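Local coordinates for protein ancestral congerin Con-anc (PDB 3AK0) that binds beta-galactoside sugars, as a reconstructed ancestral fish galectin built on a beta-sandwich of two antiparallel sheets, at residues V35-D40 with A117-Y122. Sequence-based numbering, arbitrary orientation.
Sequences VGESTD and AFNFIY
With CG anti to the backbone N (chi1 -175°), Phe120 lays its ring against the Glu37-Thr39 backbone, while Phe118, whose CG lies anti to its carbonyl carbon (chi1 -56°), directs its ring to Val35 and Glu37. The site belongs to the galectin beta-sandwich, where the end of strand 30-35 pairs antiparallel with strand 117-125 before the chain turns a corner at Gly36 and Glu37. Gly36 N donates to Phe120 O over 2.8 Å, and Gly36 O takes the N-H of Asn119 at 3.0 Å, nearly in line with the C=O bond. Gly36 stands opposite two residues, Asn119 and Phe120, in a classic beta bulge, and takes a backbone shape open mainly to a residue without CB. Beyond the corner, aromatic faces receive the loop: the Ser38 side chain turns away, so that CA sits 3.5 Å from the Phe120 ring centroid, a CH-pi contact; serine suits the place because OG accepts from Asp40 N, an ST turn. Branched Val35 packs CG1 against Phe118 CB in the interior between the two sheets, where Val35 also touches Leu18, and the Phe118 ring meets Phe92 edge-to-face. Glu37, long enough to reach two ways, bonds Ser41 through OE1, while OE2 lies at the Phe118 ring edge and accepts from a water that also donates to Ala117 O. At the far end, Thr39 offers a compact methyl, CG2, 3.8 Å from the Tyr122 ring centroid and only 3° off the ring normal.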
loop_
_atom_site.group_PDB
_atom_site.type_symbol
_atom_site.label_atom_id
_atom_site.label_comp_id
_atom_site.label_asym_id
_atom_site.label_seq_id
_atom_site.Cartn_x
_atom_site.Cartn_y
_atom_site.Cartn_z
ATOM N N VAL A 35 -7.536 -1.563 10.251
ATOM C CA VAL A 35 -8.294 -0.901 9.195
ATOM C C VAL A 35 -9.166 0.154 9.848
ATOM O O VAL A 35 -9.885 -0.125 10.801
ATOM C CB VAL A 35 -9.234 -1.899 8.441
ATOM C CG1 VAL A 35 -10.116 -1.152 7.425
ATOM C CG2 VAL A 35 -8.421 -3.030 7.770
ATOM N N GLY A 36 -9.126 1.375 9.304
ATOM C CA GLY A 36 -9.938 2.432 9.885
ATOM C C GLY A 36 -9.672 3.764 9.205
ATOM O O GLY A 36 -9.827 3.878 7.974
ATOM N N GLU A 37 -9.315 4.772 10.013
ATOM C CA GLU A 37 -9.109 6.114 9.506
ATOM C C GLU A 37 -7.741 6.715 9.835
ATOM O O GLU A 37 -7.304 7.655 9.135
ATOM C CB GLU A 37 -10.212 7.036 10.034
ATOM C CG GLU A 37 -11.619 6.571 9.671
ATOM C CD GLU A 37 -12.176 5.442 10.543
ATOM O OE1 GLU A 37 -11.838 5.377 11.759
ATOM O OE2 GLU A 37 -13.049 4.681 10.051
ATOM N N SER A 38 -7.100 6.227 10.898
ATOM C CA SER A 38 -5.733 6.665 11.274
ATOM C C SER A 38 -5.211 5.722 12.352
ATOM O O SER A 38 -5.921 4.789 12.794
ATOM C CB SER A 38 -5.758 8.094 11.833
ATOM O OG SER A 38 -6.414 8.074 13.091
ATOM N N THR A 39 -4.001 6.001 12.836
ATOM C CA THR A 39 -3.435 5.170 13.908
ATOM C C THR A 39 -4.302 5.151 15.165
ATOM O O THR A 39 -4.066 4.306 16.047
ATOM C CB THR A 39 -1.946 5.310 14.106
ATOM O OG1 THR A 39 -1.652 6.656 14.453
ATOM C CG2 THR A 39 -1.200 4.915 12.826
ATOM N N ASP A 40 -5.234 6.103 15.321
ATOM C CA ASP A 40 -5.735 6.544 16.630
ATOM C C ASP A 40 -7.237 6.120 16.468
ATOM O O ASP A 40 -8.035 6.220 17.394
ATOM C CB ASP A 40 -5.719 8.045 16.860
ATOM C CG ASP A 40 -4.365 8.575 17.240
ATOM O OD1 ASP A 40 -3.669 7.938 18.069
ATOM O OD2 ASP A 40 -4.024 9.660 16.715
ATOM N N ALA A 117 -17.293 2.498 4.235
ATOM C CA ALA A 117 -15.995 2.703 3.614
ATOM C C ALA A 117 -14.982 3.026 4.692
ATOM O O ALA A 117 -15.340 3.587 5.737
ATOM C CB ALA A 117 -16.069 3.865 2.602
ATOM N N PHE A 118 -13.723 2.664 4.438
ATOM C CA PHE A 118 -12.606 3.037 5.322
ATOM C C PHE A 118 -11.481 3.576 4.459
ATOM O O PHE A 118 -11.469 3.341 3.241
ATOM C CB PHE A 118 -12.113 1.823 6.127
ATOM C CG PHE A 118 -13.208 1.199 6.904
ATOM C CD1 PHE A 118 -13.617 1.765 8.105
ATOM C CD2 PHE A 118 -13.922 0.128 6.364
ATOM C CE1 PHE A 118 -14.723 1.251 8.796
ATOM C CE2 PHE A 118 -15.011 -0.407 7.066
ATOM C CZ PHE A 118 -15.417 0.173 8.278
ATOM N N ASN A 119 -10.544 4.286 5.072
ATOM C CA ASN A 119 -9.562 5.001 4.266
ATOM C C ASN A 119 -8.120 4.803 4.711
ATOM O O ASN A 119 -7.210 5.428 4.157
ATOM C CB ASN A 119 -9.905 6.492 4.199
ATOM C CG ASN A 119 -10.086 7.108 5.564
ATOM O OD1 ASN A 119 -9.120 7.496 6.211
ATOM N ND2 ASN A 119 -11.351 7.254 5.993
ATOM N N PHE A 120 -7.889 3.930 5.681
ATOM C CA PHE A 120 -6.562 3.840 6.311
ATOM C C PHE A 120 -6.292 2.402 6.721
ATOM O O PHE A 120 -7.181 1.744 7.289
ATOM C CB PHE A 120 -6.494 4.773 7.524
ATOM C CG PHE A 120 -5.142 4.851 8.163
ATOM C CD1 PHE A 120 -4.207 5.783 7.705
ATOM C CD2 PHE A 120 -4.817 4.040 9.251
ATOM C CE1 PHE A 120 -2.946 5.871 8.296
ATOM C CE2 PHE A 120 -3.556 4.130 9.859
ATOM C CZ PHE A 120 -2.626 5.034 9.372
ATOM N N ILE A 121 -5.097 1.901 6.391
ATOM C CA ILE A 121 -4.646 0.590 6.909
ATOM C C ILE A 121 -3.252 0.795 7.509
ATOM O O ILE A 121 -2.470 1.606 7.025
ATOM C CB ILE A 121 -4.532 -0.467 5.755
ATOM C CG1 ILE A 121 -5.848 -0.580 4.985
ATOM C CG2 ILE A 121 -4.020 -1.865 6.282
ATOM C CD1 ILE A 121 -5.655 -0.996 3.537
ATOM N N TYR A 122 -2.925 0.059 8.572
ATOM C CA TYR A 122 -1.527 0.018 8.955
ATOM C C TYR A 122 -1.164 -1.285 9.608
ATOM O O TYR A 122 -2.027 -1.984 10.155
ATOM C CB TYR A 122 -1.131 1.228 9.818
ATOM C CG TYR A 122 -1.446 1.158 11.291
ATOM C CD1 TYR A 122 -0.434 0.927 12.213
ATOM C CD2 TYR A 122 -2.738 1.402 11.764
ATOM C CE1 TYR A 122 -0.687 0.900 13.577
ATOM C CE2 TYR A 122 -3.000 1.383 13.122
ATOM C CZ TYR A 122 -1.966 1.119 14.024
ATOM O OH TYR A 122 -2.192 1.067 15.397
HETATM O O HOH W 1 -14.748 5.120 8.029
#